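PDB 1W5T: ORC1-type DNA replication protein 2 from Aeropyrum pernix, which binds DNA and ATP and takes part in regulating DNA replication, as a Cdc6/Orc-family AAA+ ATPase with a C-terminal winged-helix domain. Local coordinates for residues Arg13-Asn18 with Ala265-Cys270; Arg75-Ala80 with Leu85-Ala90; Ser307-Ile312 with Lys348-Thr353. One frame throughout, in Å; residues are numbered along the deposited sequence.

Interaction 1 of 3, residues Arg13-Asn18 with Ala265-Cys270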
# COMPACT_ATOMS: atom_id res chain seq x y z
N ARG A 13 21.24 -7.42 4.48
CA ARG A 13 20.17 -6.60 5.05
C ARG A 13 19.49 -5.73 3.97
O ARG A 13 18.36 -5.24 4.14
CB ARG A 13 20.70 -5.75 6.20
CG ARG A 13 21.06 -6.59 7.44
CD ARG A 13 22.55 -6.52 7.77
NE ARG A 13 22.81 -5.38 8.63
CZ ARG A 13 23.46 -4.25 8.38
NH1 ARG A 13 24.04 -3.94 7.22
NH2 ARG A 13 23.53 -3.39 9.38
N VAL A 14 20.18 -5.55 2.85
CA VAL A 14 19.64 -4.88 1.68
C VAL A 14 18.39 -5.60 1.17
O VAL A 14 17.60 -5.01 0.48
CB VAL A 14 20.73 -4.81 0.56
CG1 VAL A 14 20.17 -4.38 -0.80
CG2 VAL A 14 21.86 -3.93 1.00
N PHE A 15 18.21 -6.86 1.57
CA PHE A 15 17.09 -7.68 1.13
C PHE A 15 15.96 -7.77 2.17
O PHE A 15 14.93 -8.38 1.92
CB PHE A 15 17.60 -9.07 0.68
CG PHE A 15 18.33 -9.02 -0.63
CD1 PHE A 15 19.70 -8.70 -0.66
CD2 PHE A 15 17.66 -9.22 -1.85
CE1 PHE A 15 20.40 -8.62 -1.86
CE2 PHE A 15 18.33 -9.15 -3.08
CZ PHE A 15 19.71 -8.83 -3.09
N ASP A 16 16.18 -7.18 3.33
CA ASP A 16 15.15 -7.18 4.37
C ASP A 16 14.03 -6.18 4.00
O ASP A 16 14.28 -5.17 3.34
CB ASP A 16 15.75 -6.88 5.76
CG ASP A 16 16.62 -8.04 6.31
OD1 ASP A 16 16.98 -8.99 5.55
OD2 ASP A 16 16.97 -8.10 7.49
N GLU A 17 12.82 -6.49 4.46
CA GLU A 17 11.57 -5.80 4.11
C GLU A 17 11.51 -4.32 4.50
O GLU A 17 10.86 -3.51 3.84
CB GLU A 17 10.38 -6.58 4.72
CG GLU A 17 10.82 -7.92 5.33
CD GLU A 17 9.71 -8.95 5.49
OE1 GLU A 17 9.91 -10.11 5.02
OE2 GLU A 17 8.66 -8.62 6.11
N ASN A 18 12.19 -3.93 5.56
CA ASN A 18 12.25 -2.51 5.80
C ASN A 18 13.58 -1.83 5.50
O ASN A 18 13.87 -0.75 6.05
CB ASN A 18 11.68 -2.11 7.16
CG ASN A 18 12.08 -3.01 8.24
OD1 ASN A 18 13.28 -3.15 8.56
ND2 ASN A 18 11.09 -3.65 8.85
N ALA A 265 12.25 -12.97 -4.71
CA ALA A 265 12.78 -13.87 -5.73
C ALA A 265 14.29 -13.82 -5.90
O ALA A 265 14.94 -14.85 -6.00
CB ALA A 265 12.10 -13.62 -7.08
N LEU A 266 14.84 -12.61 -5.99
CA LEU A 266 16.26 -12.43 -6.20
C LEU A 266 17.00 -12.93 -4.94
O LEU A 266 17.99 -13.66 -5.05
CB LEU A 266 16.58 -10.96 -6.56
CG LEU A 266 18.06 -10.54 -6.59
CD1 LEU A 266 18.81 -11.43 -7.54
CD2 LEU A 266 18.29 -9.11 -7.02
N LYS A 267 16.48 -12.56 -3.76
CA LYS A 267 16.98 -13.10 -2.52
C LYS A 267 17.09 -14.61 -2.56
O LYS A 267 18.19 -15.15 -2.31
CB LYS A 267 16.14 -12.72 -1.32
CG LYS A 267 16.91 -12.91 0.02
CD LYS A 267 16.07 -12.52 1.23
CE LYS A 267 15.33 -13.76 1.81
NZ LYS A 267 13.92 -13.52 2.29
N MET A 268 15.96 -15.25 -2.84
CA MET A 268 15.82 -16.71 -2.84
C MET A 268 16.81 -17.33 -3.80
O MET A 268 17.48 -18.29 -3.45
CB MET A 268 14.42 -17.15 -3.28
CG MET A 268 13.29 -16.98 -2.28
SD MET A 268 11.64 -17.45 -3.06
CE MET A 268 11.90 -19.20 -3.44
N ALA A 269 16.88 -16.78 -5.01
CA ALA A 269 17.78 -17.29 -6.02
C ALA A 269 19.19 -17.30 -5.47
O ALA A 269 19.91 -18.26 -5.61
CB ALA A 269 17.67 -16.51 -7.30
N CYS A 270 19.57 -16.23 -4.77
CA CYS A 270 20.90 -16.15 -4.18
C CYS A 270 21.18 -17.20 -3.09
O CYS A 270 22.25 -17.83 -3.06
CB CYS A 270 21.15 -14.75 -3.64
SG CYS A 270 21.45 -13.61 -4.95
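Phe15 meets helix 259-275 at Leu266 and Lys267, and no hydrogen bond crosses the contact. Leu266 comes to the rim of the phenyl ring. Leu266 CG lies 3.8 Å from Phe15 CE2, and Leu266 CD2 sits at the ring edge, in the ring plane. Leu266 CG is anti to the backbone N (chi1 170°), which carries the branch toward that edge.

The aliphatic part of the Lys267 side chain does the touching, beside its backbone. Lys267 CB is 3.9 Å from Phe15 CD2, placed obliquely to the ring. Lys267 CD reaches Phe15 CB at 3.8 Å. The two side chains run past each other in opposite directions, and the lysine chain bends at its outer torsions.

Charge enters only at longer range. Lys267 NZ is 5.9 Å from Glu17 OE1, too far for a salt bridge. Glu17 touches the bound ATP analogue.

Around this pair, Phe9 stacks edge-to-face with Phe15, and Leu232 touches the Phe15 side chain. Val14 O accepts a hydrogen bond from Arg227, an ATP-binding residue. The chemistry is consistent with the N-terminal loop being held against the lid helix largely by burial of the Phe15 ring, near the nucleotide site.

Interaction 2 of 3, residues Arg75-Ala80 with Leu85-Ala90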
# COMPACT_ATOMS: atom_id res chain seq x y z
N ARG A 75 14.39 12.49 3.20
CA ARG A 75 14.81 13.66 2.41
C ARG A 75 14.44 15.01 3.00
O ARG A 75 15.24 15.92 2.98
CB ARG A 75 14.34 13.54 0.95
CG ARG A 75 15.06 12.38 0.23
CD ARG A 75 16.53 12.66 -0.05
NE ARG A 75 16.64 13.81 -0.93
CZ ARG A 75 17.04 15.07 -0.66
NH1 ARG A 75 17.50 15.45 0.54
NH2 ARG A 75 16.99 15.95 -1.66
N VAL A 76 13.21 15.17 3.48
CA VAL A 76 12.83 16.42 4.13
C VAL A 76 13.85 16.74 5.26
O VAL A 76 14.44 17.83 5.33
CB VAL A 76 11.39 16.34 4.64
CG1 VAL A 76 11.04 17.56 5.48
CG2 VAL A 76 10.43 16.23 3.46
N SER A 77 14.11 15.75 6.10
CA SER A 77 15.09 15.87 7.17
C SER A 77 16.51 16.24 6.70
O SER A 77 17.11 17.17 7.27
CB SER A 77 15.13 14.56 7.96
OG SER A 77 15.53 14.79 9.30
N GLU A 78 17.06 15.54 5.69
CA GLU A 78 18.39 15.94 5.19
C GLU A 78 18.40 17.39 4.68
O GLU A 78 19.29 18.18 5.05
CB GLU A 78 19.03 15.02 4.14
CG GLU A 78 18.36 13.70 3.83
CD GLU A 78 19.12 12.85 2.76
OE1 GLU A 78 20.08 13.38 2.15
OE2 GLU A 78 18.71 11.66 2.54
N ALA A 79 17.42 17.74 3.84
CA ALA A 79 17.38 19.08 3.23
C ALA A 79 17.18 20.19 4.30
O ALA A 79 17.75 21.29 4.18
CB ALA A 79 16.32 19.17 2.16
N ALA A 80 16.41 19.89 5.33
CA ALA A 80 16.15 20.90 6.34
C ALA A 80 17.38 21.12 7.21
O ALA A 80 17.63 22.24 7.68
CB ALA A 80 14.91 20.56 7.18
N LEU A 85 17.77 23.38 10.42
CA LEU A 85 16.45 23.42 11.08
C LEU A 85 16.05 22.39 12.20
O LEU A 85 15.51 22.83 13.30
CB LEU A 85 15.36 23.54 10.02
CG LEU A 85 15.28 25.00 9.54
CD1 LEU A 85 14.37 25.17 8.36
CD2 LEU A 85 14.83 25.92 10.65
N THR A 86 16.30 21.09 11.93
CA THR A 86 15.90 19.90 12.74
C THR A 86 14.47 19.34 12.57
O THR A 86 13.52 19.76 13.25
CB THR A 86 16.29 19.92 14.27
OG1 THR A 86 17.63 20.40 14.46
CG2 THR A 86 16.40 18.46 14.83
N VAL A 87 14.30 18.36 11.69
CA VAL A 87 13.02 17.69 11.63
C VAL A 87 13.16 16.23 12.02
O VAL A 87 14.00 15.50 11.49
CB VAL A 87 12.17 17.96 10.30
CG1 VAL A 87 12.76 19.05 9.41
CG2 VAL A 87 11.84 16.70 9.53
N LYS A 88 12.36 15.86 13.01
CA LYS A 88 12.27 14.50 13.46
C LYS A 88 11.21 13.79 12.68
O LYS A 88 10.30 14.40 12.15
CB LYS A 88 11.95 14.40 14.97
CG LYS A 88 11.96 15.72 15.76
CD LYS A 88 12.98 15.70 16.91
CE LYS A 88 12.62 14.70 18.07
NZ LYS A 88 13.88 13.89 18.53
N GLN A 89 11.36 12.48 12.64
CA GLN A 89 10.51 11.59 11.85
C GLN A 89 9.82 10.63 12.81
O GLN A 89 10.43 10.12 13.74
CB GLN A 89 11.36 10.85 10.82
CG GLN A 89 12.52 11.74 10.21
CD GLN A 89 13.60 10.98 9.41
OE1 GLN A 89 13.30 10.16 8.54
NE2 GLN A 89 14.86 11.30 9.67
N ALA A 90 8.53 10.39 12.62
CA ALA A 90 7.94 9.37 13.45
C ALA A 90 7.14 8.54 12.51
O ALA A 90 6.50 9.08 11.61
CB ALA A 90 7.07 9.96 14.59
O HOH W 1 16.59 17.76 9.94
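The Gln89 side-chain amide lies beside Ser77, with NE2 3.7 Å from Ser77 CB. The peptide carbonyls of Val87 and Ala80 are the other flat groups that matter. Ser77 OG donates to Val87 O over 2.8 Å, and it approaches in the carbonyl plane with a C=O...OG angle of 150°. With chi1 at -152°, Ser77 OG is turned to the far side from the backbone N and reaches the strand.

The carbonyl of Ala80 is used differently. Leu85 N donates to Ala80 O at 3.0 Å in a nearly straight bond. The donor stands above the carbonyl plane. Between these two direct bonds a water bridges the backbones. It donates to Ser77 O at 2.8 Å and accepts from Val87 N at 2.9 Å.

Apolar side chains make the rest of the contact. Ala80 CB packs against Val87 CG1 at 3.4 Å, a close approach. Ala80 CB also meets Leu85 CB, and Val76 CG1 lies 4.2 Å from Val87 CG2. Leu39 and Leu42 of helix 28-43 cover Val76 and Ala80. Tyr139 and Leu141 pair with the strand through backbone hydrogen bonds.

The helix and strand segments run antiparallel, at 168°, with axes 8.1 Å apart. Helix 65-82 begins within the Walker A motif, and its first residues, Lys65 to Thr67, bind ATP. Strand 87-93 forms an edge of the parallel five-stranded sheet. The two are the helix and second strand of a beta-alpha-beta crossover (strand 51-56, helix 65-82, strand 87-93), as in the P-loop NTPase fold of AAA+ domains.

Interaction 3 of 3, residues Ser307-Ile312 with Lys348-Thr353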
# COMPACT_ATOMS: atom_id res chain seq x y z
N SER A 307 -21.04 -9.80 -0.80
CA SER A 307 -22.24 -10.62 -0.85
C SER A 307 -22.13 -11.88 -1.76
O SER A 307 -21.36 -11.91 -2.71
CB SER A 307 -23.42 -9.75 -1.27
OG SER A 307 -23.70 -9.85 -2.65
N ILE A 308 -22.90 -12.90 -1.43
CA ILE A 308 -22.90 -14.21 -2.10
C ILE A 308 -23.00 -14.03 -3.60
O ILE A 308 -22.40 -14.74 -4.39
CB ILE A 308 -24.13 -15.04 -1.61
CG1 ILE A 308 -24.05 -15.32 -0.12
CG2 ILE A 308 -24.24 -16.35 -2.35
CD1 ILE A 308 -25.36 -15.86 0.46
N HIS A 309 -23.77 -13.02 -3.98
CA HIS A 309 -24.13 -12.83 -5.35
C HIS A 309 -23.02 -12.25 -6.18
O HIS A 309 -22.79 -12.72 -7.29
CB HIS A 309 -25.46 -12.11 -5.44
CG HIS A 309 -26.62 -13.06 -5.33
ND1 HIS A 309 -27.15 -13.71 -6.42
CD2 HIS A 309 -27.25 -13.57 -4.24
CE1 HIS A 309 -28.10 -14.54 -6.02
NE2 HIS A 309 -28.18 -14.47 -4.71
N GLU A 310 -22.29 -11.30 -5.60
CA GLU A 310 -21.02 -10.85 -6.17
C GLU A 310 -20.04 -12.00 -6.29
O GLU A 310 -19.37 -12.14 -7.30
CB GLU A 310 -20.39 -9.73 -5.35
CG GLU A 310 -21.38 -8.95 -4.52
CD GLU A 310 -20.99 -7.50 -4.34
OE1 GLU A 310 -21.22 -7.00 -3.24
OE2 GLU A 310 -20.46 -6.88 -5.28
N LEU A 311 -19.97 -12.82 -5.25
CA LEU A 311 -19.05 -13.94 -5.19
C LEU A 311 -19.35 -14.99 -6.28
O LEU A 311 -18.43 -15.55 -6.89
CB LEU A 311 -19.14 -14.57 -3.79
CG LEU A 311 -18.19 -14.32 -2.61
CD1 LEU A 311 -17.25 -13.16 -2.82
CD2 LEU A 311 -18.95 -14.17 -1.28
N ILE A 312 -20.63 -15.24 -6.53
CA ILE A 312 -21.04 -16.11 -7.63
C ILE A 312 -20.58 -15.57 -9.02
O ILE A 312 -20.12 -16.33 -9.87
CB ILE A 312 -22.58 -16.39 -7.59
CG1 ILE A 312 -22.92 -17.30 -6.43
CG2 ILE A 312 -23.05 -17.10 -8.84
CD1 ILE A 312 -24.25 -16.96 -5.80
N LYS A 348 -32.20 -17.84 -5.70
CA LYS A 348 -32.80 -17.29 -6.92
C LYS A 348 -31.97 -16.10 -7.48
O LYS A 348 -31.50 -15.24 -6.71
CB LYS A 348 -34.31 -16.98 -6.77
CG LYS A 348 -34.67 -15.95 -5.72
CD LYS A 348 -35.27 -14.67 -6.34
CE LYS A 348 -35.51 -13.58 -5.28
NZ LYS A 348 -34.75 -12.31 -5.55
N PRO A 349 -31.74 -16.08 -8.80
CA PRO A 349 -30.91 -15.02 -9.42
C PRO A 349 -31.51 -13.65 -9.19
O PRO A 349 -32.71 -13.51 -9.34
CB PRO A 349 -30.91 -15.37 -10.92
CG PRO A 349 -31.96 -16.42 -11.12
CD PRO A 349 -32.20 -17.07 -9.79
N ARG A 350 -30.67 -12.69 -8.80
CA ARG A 350 -31.07 -11.30 -8.64
C ARG A 350 -31.38 -10.63 -9.98
O ARG A 350 -30.84 -11.03 -11.02
CB ARG A 350 -29.97 -10.51 -7.92
CG ARG A 350 -29.61 -10.98 -6.52
CD ARG A 350 -30.77 -10.93 -5.49
NE ARG A 350 -30.83 -9.67 -4.74
CZ ARG A 350 -30.36 -9.49 -3.50
NH1 ARG A 350 -29.77 -10.49 -2.84
NH2 ARG A 350 -30.48 -8.30 -2.92
N GLY A 351 -32.25 -9.63 -9.97
CA GLY A 351 -32.68 -8.94 -11.17
C GLY A 351 -31.56 -8.14 -11.82
O GLY A 351 -30.52 -7.89 -11.21
N TYR A 352 -31.79 -7.72 -13.05
CA TYR A 352 -30.81 -6.98 -13.81
C TYR A 352 -30.17 -5.78 -13.09
O TYR A 352 -28.95 -5.64 -13.09
CB TYR A 352 -31.42 -6.52 -15.12
CG TYR A 352 -31.49 -7.60 -16.16
CD1 TYR A 352 -32.68 -8.25 -16.43
CD2 TYR A 352 -30.35 -7.98 -16.86
CE1 TYR A 352 -32.73 -9.26 -17.39
CE2 TYR A 352 -30.39 -8.98 -17.82
CZ TYR A 352 -31.58 -9.62 -18.08
OH TYR A 352 -31.63 -10.60 -19.04
N THR A 353 -31.00 -4.95 -12.49
CA THR A 353 -30.60 -3.74 -11.78
C THR A 353 -29.57 -4.04 -10.69
O THR A 353 -28.48 -3.48 -10.69
CB THR A 353 -31.91 -3.07 -11.20
OG1 THR A 353 -32.16 -1.83 -11.86
CG2 THR A 353 -31.80 -2.75 -9.70
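His309 and Arg350 bring the two segments nearest each other, with their CA atoms 7.8 Å apart. His309 lies in the first turn of helix 308-322. Ser307 is the N-cap of that helix, and its OG accepts a weak capping bond from His309 N. Arg350 lies in the loop before helix 352-364, whose N-cap is Gly351.

The main side-chain contact is a CH-pi interaction. Arg350 CG stands over one face of the imidazole, 3.8 Å from the centroid and 15° off the ring normal. With CG anti to the carbonyl carbon (chi1 -61°), Arg350 lays it over the ring. The ring and guanidinium planes are 68° apart, so the two groups do not stack. Lys348 O lies 3.5 Å from His309 CE1, oblique to the ring.

His309 ND1 is hydrogen-bonded to Tyr337 OH. A leucine at His309 would probably deprive Tyr337 of this polar mate and Arg350 CG of the flat ring face beneath it.

Tyr337 OH is also hydrogen-bonded to Arg350 N, linking both segments to helix 330-345. Tyr358 of helix 352-364 touches His309 and Arg350. The contact joins the start of helix 308-322 to the loop between helices 330-345 and 352-364 in the winged-helix domain.

How the interactions relate
The three contacts lie in different parts of the protein, and none touches another. Interaction 1 is the one beside the nucleotide, with the Phe15 side chain about 8 Å from the ATP analogue. Interaction 2 lies in the AAA domain, where the Gln89 side chain is about 12 Å from that of the ATP-binding Thr66. The centres of interactions 1 and 2 are about 28 Å apart, and interaction 2 falls in the sequence between the two segments of interaction 1. Interaction 3 follows later in the winged-helix domain, away from the ATP site. Its centre is about 44 Å from that of interaction 1 and about 52 Å from that of interaction 2.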